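Local coordinates for protein pectate lyase/Amb allergen (PDB 4HWV) that probably cleaves pectate by calcium-dependent beta-elimination, as a secreted polysaccharide lyase of family 1 with a bound calcium ion, at residues 121-129 / 140-148; 283-292 / 318-329. All blocks are in the same frame, centred on the assembly; numbering follows the deposited sequence.

Contact 1 (121-129 / 140-148); sequences LWSDYLAAY and VSGKPEDAR
Y129, the last residue of its helical segment, reaches across to V140 and to the start of the helix at K143. Its CB already lies near V140 CG1. CG and CD1 then pass beneath V140, whose CG1 is 3.6 Å from Y129 CD1. V140 CB sits over the same face of the ring as a CH-pi contact, 3.9 Å from the centroid of the Y129 ring. A128 CB covers the opposite face. Y129 CE2 meets P144 CB at 3.8 Å. At the tip, OH is gripped twice. Y129 OH donates to S141 O at 2.7 Å, coming from above the carbonyl plane. Y129 OH accepts from E145 N at 3.1 Å, in the first turn of the helix. These two bonds fix the hydroxyl at the helix start, where G142 is the N-cap residue.

P144 is a knob in the hole formed by D124, Y125, A128 and Y129. L121 extends the apolar strip, with L121 CD1 3.7 Å from A147 CB.

Y125 swings its ring alongside E145, CG being anti to the backbone N (chi1 -164°). Y125 OH donates to E145 OE1 at 2.9 Å. R148 NE reaches the same oxygen from the other face of the carboxylate, while its NH2 bonds E145 OE2. This side-on pair, within segment 140-148, fixes the carboxylate that Y125 meets, and the arginine charge would be expected to stabilise it as an anion.

The axes of segments 121-129 and 143-148 approach to 9.1 Å, with their N-to-C directions 133° apart. The contact packs the C-terminal end of helix 118-129 against the first turns of helix 143-159, with the short helix 131-134 between them in sequence. The short strand 211-213 lies against its polar end: Q211 bonds E145, and the backbone of W212 bonds Y125 OH.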
loop_
_atom_site.group_PDB
_atom_site.type_symbol
_atom_site.label_atom_id
_atom_site.label_comp_id
_atom_site.label_asym_id
_atom_site.label_seq_id
_atom_site.Cartn_x
_atom_site.Cartn_y
_atom_site.Cartn_z
ATOM N N LEU A 121 -14.371 20.097 8.813
ATOM C CA LEU A 121 -15.385 19.696 7.850
ATOM C C LEU A 121 -15.826 18.263 8.112
ATOM O O LEU A 121 -17.029 17.979 8.174
ATOM C CB LEU A 121 -14.833 19.861 6.433
ATOM C CG LEU A 121 -15.764 19.332 5.322
ATOM C CD1 LEU A 121 -17.166 19.953 5.383
ATOM C CD2 LEU A 121 -15.118 19.597 3.984
ATOM N N TRP A 122 -14.856 17.363 8.246
ATOM C CA TRP A 122 -15.163 15.954 8.446
ATOM C C TRP A 122 -15.940 15.740 9.745
ATOM O O TRP A 122 -16.932 15.009 9.758
ATOM C CB TRP A 122 -13.860 15.161 8.446
ATOM C CG TRP A 122 -13.980 13.659 8.556
ATOM C CD1 TRP A 122 -13.502 12.890 9.567
ATOM C CD2 TRP A 122 -14.570 12.761 7.605
ATOM N NE1 TRP A 122 -13.748 11.560 9.306
ATOM C CE2 TRP A 122 -14.408 11.456 8.112
ATOM C CE3 TRP A 122 -15.223 12.935 6.379
ATOM C CZ2 TRP A 122 -14.863 10.327 7.438
ATOM C CZ3 TRP A 122 -15.680 11.806 5.708
ATOM C CH2 TRP A 122 -15.506 10.520 6.245
ATOM N N SER A 123 -15.513 16.386 10.833
ATOM C CA SER A 123 -16.245 16.282 12.087
ATOM C C SER A 123 -17.695 16.739 11.905
ATOM O O SER A 123 -18.624 16.046 12.342
ATOM C CB SER A 123 -15.548 17.103 13.163
ATOM O OG SER A 123 -16.223 16.979 14.405
ATOM N N ASP A 124 -17.890 17.907 11.281
ATOM C CA ASP A 124 -19.254 18.416 11.035
ATOM C C ASP A 124 -20.059 17.492 10.128
ATOM O O ASP A 124 -21.260 17.321 10.313
ATOM C CB ASP A 124 -19.226 19.801 10.386
ATOM C CG ASP A 124 -19.036 20.924 11.382
ATOM O OD1 ASP A 124 -18.709 20.672 12.571
ATOM O OD2 ASP A 124 -19.201 22.084 10.947
ATOM N N TYR A 125 -19.397 16.920 9.130
ATOM C CA TYR A 125 -20.060 16.052 8.168
ATOM C C TYR A 125 -20.595 14.792 8.853
ATOM O O TYR A 125 -21.762 14.414 8.676
ATOM C CB TYR A 125 -19.068 15.712 7.030
ATOM C CG TYR A 125 -19.720 15.141 5.798
ATOM C CD1 TYR A 125 -19.912 13.769 5.674
ATOM C CD2 TYR A 125 -20.138 15.969 4.754
ATOM C CE1 TYR A 125 -20.516 13.224 4.540
ATOM C CE2 TYR A 125 -20.744 15.442 3.635
ATOM C CZ TYR A 125 -20.928 14.071 3.526
ATOM O OH TYR A 125 -21.533 13.517 2.419
ATOM N N LEU A 126 -19.752 14.147 9.665
ATOM C CA LEU A 126 -20.178 12.953 10.386
ATOM C C LEU A 126 -21.299 13.295 11.379
ATOM O O LEU A 126 -22.261 12.547 11.508
ATOM C CB LEU A 126 -19.006 12.259 11.103
ATOM C CG LEU A 126 -17.824 11.841 10.212
ATOM C CD1 LEU A 126 -16.864 10.947 10.999
ATOM C CD2 LEU A 126 -18.318 11.148 8.958
ATOM N N ALA A 127 -21.181 14.437 12.058
ATOM C CA ALA A 127 -22.198 14.828 13.039
ATOM C C ALA A 127 -23.549 15.097 12.365
ATOM O O ALA A 127 -24.622 14.780 12.909
ATOM C CB ALA A 127 -21.746 16.057 13.829
ATOM N N ALA A 128 -23.513 15.702 11.184
ATOM C CA ALA A 128 -24.742 16.080 10.470
ATOM C C ALA A 128 -25.428 14.894 9.816
ATOM O O ALA A 128 -26.653 14.812 9.805
ATOM C CB ALA A 128 -24.435 17.143 9.411
ATOM N N TYR A 129 -24.637 13.982 9.256
ATOM C CA TYR A 129 -25.185 13.020 8.308
ATOM C C TYR A 129 -25.180 11.562 8.767
ATOM O O TYR A 129 -25.687 10.701 8.058
ATOM C CB TYR A 129 -24.512 13.176 6.932
ATOM C CG TYR A 129 -24.609 14.588 6.398
ATOM C CD1 TYR A 129 -25.832 15.270 6.408
ATOM C CD2 TYR A 129 -23.489 15.250 5.923
ATOM C CE1 TYR A 129 -25.932 16.578 5.936
ATOM C CE2 TYR A 129 -23.566 16.550 5.465
ATOM C CZ TYR A 129 -24.788 17.220 5.484
ATOM O OH TYR A 129 -24.849 18.519 5.014
ATOM N N VAL A 140 -28.290 13.772 1.365
ATOM C CA VAL A 140 -27.742 14.816 2.212
ATOM C C VAL A 140 -27.793 16.169 1.532
ATOM O O VAL A 140 -27.723 16.270 0.300
ATOM C CB VAL A 140 -26.294 14.497 2.680
ATOM C CG1 VAL A 140 -26.267 13.223 3.517
ATOM C CG2 VAL A 140 -25.346 14.375 1.486
ATOM N N SER A 141 -27.907 17.212 2.351
ATOM C CA SER A 141 -27.924 18.585 1.855
ATOM C C SER A 141 -27.470 19.488 2.990
ATOM O O SER A 141 -27.362 19.051 4.125
ATOM C CB SER A 141 -29.328 18.979 1.404
ATOM O OG SER A 141 -30.193 19.093 2.532
ATOM N N GLY A 142 -27.218 20.757 2.693
ATOM C CA GLY A 142 -26.821 21.693 3.726
ATOM C C GLY A 142 -25.326 21.962 3.722
ATOM O O GLY A 142 -24.563 21.450 2.890
ATOM N N LYS A 143 -24.906 22.734 4.711
ATOM C CA LYS A 143 -23.586 23.328 4.734
ATOM C C LYS A 143 -22.414 22.328 4.661
ATOM O O LYS A 143 -21.549 22.501 3.818
ATOM C CB LYS A 143 -23.456 24.286 5.929
ATOM C CG LYS A 143 -22.049 24.786 6.189
ATOM C CD LYS A 143 -22.055 25.798 7.321
ATOM C CE LYS A 143 -20.657 26.188 7.708
ATOM N NZ LYS A 143 -20.712 27.214 8.786
ATOM N N PRO A 144 -22.364 21.294 5.523
ATOM C CA PRO A 144 -21.179 20.421 5.403
ATOM C C PRO A 144 -21.144 19.685 4.059
ATOM O O PRO A 144 -20.058 19.488 3.520
ATOM C CB PRO A 144 -21.330 19.445 6.585
ATOM C CG PRO A 144 -22.264 20.133 7.541
ATOM C CD PRO A 144 -23.200 20.956 6.693
ATOM N N GLU A 145 -22.294 19.293 3.527
ATOM C CA GLU A 145 -22.313 18.652 2.219
ATOM C C GLU A 145 -21.910 19.607 1.099
ATOM O O GLU A 145 -21.154 19.243 0.204
ATOM C CB GLU A 145 -23.682 18.001 1.948
ATOM C CG GLU A 145 -23.892 17.576 0.490
ATOM C CD GLU A 145 -22.946 16.457 0.017
ATOM O OE1 GLU A 145 -22.197 15.844 0.829
ATOM O OE2 GLU A 145 -22.975 16.186 -1.204
ATOM N N ASP A 146 -22.404 20.840 1.146
ATOM C CA ASP A 146 -22.012 21.824 0.137
ATOM C C ASP A 146 -20.511 22.119 0.226
ATOM O O ASP A 146 -19.839 22.332 -0.795
ATOM C CB ASP A 146 -22.848 23.100 0.291
ATOM C CG ASP A 146 -24.304 22.883 -0.082
ATOM O OD1 ASP A 146 -24.580 22.001 -0.919
ATOM O OD2 ASP A 146 -25.163 23.605 0.441
ATOM N N ALA A 147 -19.974 22.140 1.447
ATOM C CA ALA A 147 -18.542 22.349 1.604
ATOM C C ALA A 147 -17.736 21.157 1.064
ATOM O O ALA A 147 -16.748 21.343 0.334
ATOM C CB ALA A 147 -18.191 22.647 3.045
ATOM N N ARG A 148 -18.177 19.937 1.385
ATOM C CA ARG A 148 -17.552 18.752 0.807
ATOM C C ARG A 148 -17.590 18.828 -0.715
ATOM O O ARG A 148 -16.581 18.582 -1.378
ATOM C CB ARG A 148 -18.243 17.466 1.269
ATOM C CG ARG A 148 -17.555 16.213 0.726
ATOM C CD ARG A 148 -18.506 15.008 0.664
ATOM N NE ARG A 148 -19.601 15.268 -0.268
ATOM C CZ ARG A 148 -19.481 15.212 -1.592
ATOM N NH1 ARG A 148 -18.337 14.829 -2.161
ATOM N NH2 ARG A 148 -20.520 15.525 -2.344
#

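Contact 2 (283-292 / 318-329); sequences VTRHGNYVTL and NPRMLKVTFHGN
V290, T291 and L292 pair in parallel with V324, T325 and F326. The ladder runs through V290 N to K323 O, T325 N to V290 O, L292 N to T325 O and H327 N to L292 O. L292 O takes a second donor, N329 ND2, at 3.0 Å from above its carbonyl plane.

On one face, L292 CD1 lies 3.5 Å from V324 CG1. L292 CD1 also sits over the F326 ring, 4.0 Å from its centroid, as a CH-pi contact. V283 CG1 adds to this apolar layer through V324 CG2. On the other face T291 and T325 stack in register, one beside the other. Their hydroxyls bond residues of both ends of the chain: T291 OG1 to T24 and A27, T325 OG1 to W26 and to Y460.

Before the strands, the two segments are joined by other means. N288 OD1 accepts from K323 N at 2.9 Å, in the plane of its own carbonyl, and so continues the ladder with a side chain. G287 O takes L322 N. M321 bends at chi2 (-70°), and M321 CE lies over the face of the H286 ring, 3.8 Å from its centroid. H286 NE2 is held by A314 O.

Further out, a water joins R285 O to N318 N. Another links N288 ND2, Y289 OH and K323 NZ. N318 OD1 closes an Asx turn by accepting from R320 N at 2.8 Å.

The side chain of T284 is about 6 Å from the bound calcium ion, whose site contains D227, D278 and D282. Strand 324-327 also pairs in parallel with 345-356, and strand 290-293 with 237-240. Such stacked parallel rungs are the hallmark of the right-handed beta-helix of family 1 pectate lyases.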
loop_
_atom_site.group_PDB
_atom_site.type_symbol
_atom_site.label_atom_id
_atom_site.label_comp_id
_atom_site.label_asym_id
_atom_site.label_seq_id
_atom_site.Cartn_x
_atom_site.Cartn_y
_atom_site.Cartn_z
ATOM N N VAL A 283 -17.024 1.491 -18.331
ATOM C CA VAL A 283 -17.448 1.818 -19.696
ATOM C C VAL A 283 -18.937 2.064 -19.621
ATOM O O VAL A 283 -19.700 1.157 -19.297
ATOM C CB VAL A 283 -17.139 0.666 -20.693
ATOM C CG1 VAL A 283 -17.505 1.082 -22.106
ATOM C CG2 VAL A 283 -15.672 0.238 -20.595
ATOM N N THR A 284 -19.351 3.297 -19.880
ATOM C CA THR A 284 -20.752 3.687 -19.694
ATOM C C THR A 284 -21.187 4.562 -20.866
ATOM O O THR A 284 -20.376 4.914 -21.723
ATOM C CB THR A 284 -20.937 4.471 -18.378
ATOM O OG1 THR A 284 -20.137 5.657 -18.429
ATOM C CG2 THR A 284 -20.540 3.629 -17.165
ATOM N N ARG A 285 -22.478 4.893 -20.907
ATOM C CA ARG A 285 -23.012 5.837 -21.881
ATOM C C ARG A 285 -22.662 5.450 -23.313
ATOM O O ARG A 285 -23.136 4.427 -23.803
ATOM C CB ARG A 285 -22.576 7.260 -21.530
ATOM C CG ARG A 285 -23.316 7.757 -20.289
ATOM C CD ARG A 285 -22.861 9.129 -19.806
ATOM N NE ARG A 285 -23.683 9.547 -18.670
ATOM C CZ ARG A 285 -24.811 10.231 -18.817
ATOM N NH1 ARG A 285 -25.175 10.600 -20.033
ATOM N NH2 ARG A 285 -25.551 10.565 -17.770
ATOM N N HIS A 286 -21.813 6.232 -23.979
ATOM C CA HIS A 286 -21.465 5.947 -25.378
ATOM C C HIS A 286 -20.071 5.361 -25.566
ATOM O O HIS A 286 -19.537 5.360 -26.660
ATOM C CB HIS A 286 -21.682 7.166 -26.270
ATOM C CG HIS A 286 -23.127 7.478 -26.505
ATOM N ND1 HIS A 286 -23.554 8.271 -27.545
ATOM C CD2 HIS A 286 -24.246 7.101 -25.839
ATOM C CE1 HIS A 286 -24.870 8.377 -27.509
ATOM N NE2 HIS A 286 -25.316 7.672 -26.485
ATOM N N GLY A 287 -19.470 4.854 -24.494
ATOM C CA GLY A 287 -18.257 4.058 -24.644
ATOM C C GLY A 287 -18.564 2.859 -25.519
ATOM O O GLY A 287 -19.599 2.203 -25.348
ATOM N N ASN A 288 -17.680 2.554 -26.466
ATOM C CA ASN A 288 -17.998 1.474 -27.393
ATOM C C ASN A 288 -16.745 0.974 -28.089
ATOM O O ASN A 288 -15.771 1.715 -28.227
ATOM C CB ASN A 288 -19.023 1.952 -28.436
ATOM C CG ASN A 288 -19.836 0.817 -29.020
ATOM O OD1 ASN A 288 -19.856 -0.290 -28.488
ATOM N ND2 ASN A 288 -20.520 1.091 -30.129
ATOM N N TYR A 289 -16.773 -0.282 -28.519
ATOM C CA TYR A 289 -15.633 -0.909 -29.200
ATOM C C TYR A 289 -14.352 -0.810 -28.366
ATOM O O TYR A 289 -13.334 -0.268 -28.807
ATOM C CB TYR A 289 -15.452 -0.350 -30.622
ATOM C CG TYR A 289 -16.660 -0.559 -31.515
ATOM C CD1 TYR A 289 -17.037 -1.832 -31.933
ATOM C CD2 TYR A 289 -17.412 0.515 -31.965
ATOM C CE1 TYR A 289 -18.131 -2.024 -32.756
ATOM C CE2 TYR A 289 -18.515 0.324 -32.788
ATOM C CZ TYR A 289 -18.867 -0.951 -33.173
ATOM O OH TYR A 289 -19.950 -1.146 -34.000
ATOM N N VAL A 290 -14.409 -1.394 -27.175
ATOM C CA VAL A 290 -13.302 -1.343 -26.235
ATOM C C VAL A 290 -12.775 -2.747 -26.046
ATOM O O VAL A 290 -13.546 -3.683 -25.839
ATOM C CB VAL A 290 -13.794 -0.811 -24.870
ATOM C CG1 VAL A 290 -12.639 -0.712 -23.873
ATOM C CG2 VAL A 290 -14.513 0.529 -25.060
ATOM N N THR A 291 -11.457 -2.892 -26.095
ATOM C CA THR A 291 -10.817 -4.161 -25.743
ATOM C C THR A 291 -9.814 -3.946 -24.626
ATOM O O THR A 291 -8.952 -3.057 -24.722
ATOM C CB THR A 291 -10.114 -4.790 -26.955
ATOM O OG1 THR A 291 -11.120 -5.169 -27.900
ATOM C CG2 THR A 291 -9.301 -6.029 -26.548
ATOM N N LEU A 292 -9.922 -4.764 -23.578
ATOM C CA LEU A 292 -8.934 -4.800 -22.507
ATOM C C LEU A 292 -8.232 -6.152 -22.592
ATOM O O LEU A 292 -8.856 -7.189 -22.346
ATOM C CB LEU A 292 -9.609 -4.629 -21.138
ATOM C CG LEU A 292 -10.409 -3.341 -20.985
ATOM C CD1 LEU A 292 -11.883 -3.560 -21.318
ATOM C CD2 LEU A 292 -10.265 -2.795 -19.579
ATOM N N ASN A 318 -28.049 2.082 -23.477
ATOM C CA ASN A 318 -28.197 1.925 -24.913
ATOM C C ASN A 318 -27.565 0.615 -25.357
ATOM O O ASN A 318 -26.346 0.467 -25.289
ATOM C CB ASN A 318 -27.538 3.122 -25.612
ATOM C CG ASN A 318 -27.759 3.143 -27.109
ATOM O OD1 ASN A 318 -27.957 2.105 -27.749
ATOM N ND2 ASN A 318 -27.734 4.348 -27.685
ATOM N N PRO A 319 -28.396 -0.349 -25.793
ATOM C CA PRO A 319 -27.880 -1.666 -26.183
ATOM C C PRO A 319 -27.132 -1.676 -27.509
ATOM O O PRO A 319 -26.734 -2.747 -27.960
ATOM C CB PRO A 319 -29.143 -2.522 -26.282
ATOM C CG PRO A 319 -30.210 -1.557 -26.666
ATOM C CD PRO A 319 -29.864 -0.262 -25.951
ATOM N N ARG A 320 -26.948 -0.506 -28.116
ATOM C CA ARG A 320 -26.102 -0.370 -29.312
ATOM C C ARG A 320 -24.691 0.108 -28.965
ATOM O O ARG A 320 -23.820 0.197 -29.828
ATOM C CB ARG A 320 -26.790 0.549 -30.323
ATOM C CG ARG A 320 -28.159 -0.002 -30.690
ATOM C CD ARG A 320 -29.036 0.930 -31.498
ATOM N NE ARG A 320 -30.293 0.246 -31.785
ATOM C CZ ARG A 320 -31.414 0.846 -32.174
ATOM N NH1 ARG A 320 -31.442 2.164 -32.318
ATOM N NH2 ARG A 320 -32.513 0.122 -32.398
ATOM N N MET A 321 -24.477 0.400 -27.683
ATOM C CA MET A 321 -23.179 0.827 -27.158
ATOM C C MET A 321 -22.592 -0.276 -26.273
ATOM O O MET A 321 -23.137 -1.377 -26.179
ATOM C CB MET A 321 -23.368 2.097 -26.317
ATOM C CG MET A 321 -23.966 3.270 -27.100
ATOM S SD MET A 321 -22.782 3.911 -28.301
ATOM C CE MET A 321 -23.839 4.957 -29.313
ATOM N N LEU A 322 -21.466 0.022 -25.635
ATOM C CA LEU A 322 -20.917 -0.825 -24.575
ATOM C C LEU A 322 -20.434 -2.186 -25.087
ATOM O O LEU A 322 -20.482 -3.189 -24.360
ATOM C CB LEU A 322 -21.902 -0.971 -23.407
ATOM C CG LEU A 322 -22.518 0.342 -22.903
ATOM C CD1 LEU A 322 -23.518 0.039 -21.786
ATOM C CD2 LEU A 322 -21.474 1.378 -22.434
ATOM N N LYS A 323 -19.922 -2.209 -26.314
ATOM C CA LYS A 323 -19.304 -3.425 -26.825
ATOM C C LYS A 323 -17.878 -3.510 -26.306
ATOM O O LYS A 323 -17.035 -2.662 -26.639
ATOM C CB LYS A 323 -19.314 -3.424 -28.352
ATOM C CG LYS A 323 -20.730 -3.558 -28.922
ATOM C CD LYS A 323 -20.727 -3.333 -30.435
ATOM C CE LYS A 323 -22.066 -3.642 -31.121
ATOM N NZ LYS A 323 -23.146 -2.780 -30.583
ATOM N N VAL A 324 -17.610 -4.516 -25.467
ATOM C CA VAL A 324 -16.331 -4.614 -24.767
ATOM C C VAL A 324 -15.833 -6.058 -24.822
ATOM O O VAL A 324 -16.612 -7.009 -24.628
ATOM C CB VAL A 324 -16.457 -4.200 -23.275
ATOM C CG1 VAL A 324 -15.091 -4.186 -22.608
ATOM C CG2 VAL A 324 -17.114 -2.842 -23.156
ATOM N N THR A 325 -14.542 -6.223 -25.113
ATOM C CA THR A 325 -13.887 -7.525 -25.055
ATOM C C THR A 325 -12.824 -7.514 -23.963
ATOM O O THR A 325 -11.998 -6.598 -23.914
ATOM C CB THR A 325 -13.177 -7.826 -26.378
ATOM O OG1 THR A 325 -14.119 -7.753 -27.468
ATOM C CG2 THR A 325 -12.514 -9.195 -26.326
ATOM N N PHE A 326 -12.843 -8.525 -23.102
ATOM C CA PHE A 326 -11.778 -8.742 -22.104
ATOM C C PHE A 326 -11.098 -10.069 -22.426
ATOM O O PHE A 326 -11.751 -11.113 -22.400
ATOM C CB PHE A 326 -12.343 -8.935 -20.682
ATOM C CG PHE A 326 -12.947 -7.711 -20.044
ATOM C CD1 PHE A 326 -14.275 -7.354 -20.296
ATOM C CD2 PHE A 326 -12.215 -6.982 -19.109
ATOM C CE1 PHE A 326 -14.865 -6.272 -19.643
ATOM C CE2 PHE A 326 -12.798 -5.892 -18.451
ATOM C CZ PHE A 326 -14.133 -5.541 -18.720
ATOM N N HIS A 327 -9.788 -10.061 -22.667
ATOM C CA HIS A 327 -9.093 -11.330 -22.825
ATOM C C HIS A 327 -7.655 -11.278 -22.346
ATOM O O HIS A 327 -6.984 -10.246 -22.450
ATOM C CB HIS A 327 -9.188 -11.889 -24.269
ATOM C CG HIS A 327 -8.365 -11.167 -25.287
ATOM N ND1 HIS A 327 -7.043 -11.475 -25.530
ATOM C CD2 HIS A 327 -8.693 -10.194 -26.168
ATOM C CE1 HIS A 327 -6.591 -10.721 -26.522
ATOM N NE2 HIS A 327 -7.572 -9.929 -26.923
ATOM N N GLY A 328 -7.193 -12.410 -21.821
ATOM C CA GLY A 328 -5.813 -12.545 -21.399
ATOM C C GLY A 328 -5.480 -11.788 -20.134
ATOM O O GLY A 328 -4.312 -11.588 -19.813
ATOM N N ASN A 329 -6.500 -11.353 -19.394
ATOM C CA ASN A 329 -6.243 -10.569 -18.194
ATOM C C ASN A 329 -6.109 -11.440 -16.960
ATOM O O ASN A 329 -6.687 -12.537 -16.888
ATOM C CB ASN A 329 -7.367 -9.549 -17.960
ATOM C CG ASN A 329 -7.569 -8.618 -19.149
ATOM O OD1 ASN A 329 -6.733 -7.762 -19.429
ATOM N ND2 ASN A 329 -8.686 -8.783 -19.852
HETATM O O HOH W 1 -25.378 3.193 -22.785
HETATM O O HOH W 2 -22.094 -0.633 -32.221
#

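How the contacts relate
Contact 2 is buried, whereas contact 1 is only partly buried; its centre is about 28 Å from the centre of the chain, against about 12 Å for contact 2. They sit on opposite sides of it, about 37 Å apart between centres, and do not touch. They share no element: contact 1 joins two helices close in sequence, and contact 2 joins successive coils of the beta-helix. Contact 1 rests on tyrosine hydroxyls that bond backbone and carboxylate atoms, and on a proline knob; its ion pair lies within one segment. Contact 2 depends mainly on the backbone ladder, with apolar groups on one face. Calcium lies close to contact 2, while contact 1 is remote from the annotated sites.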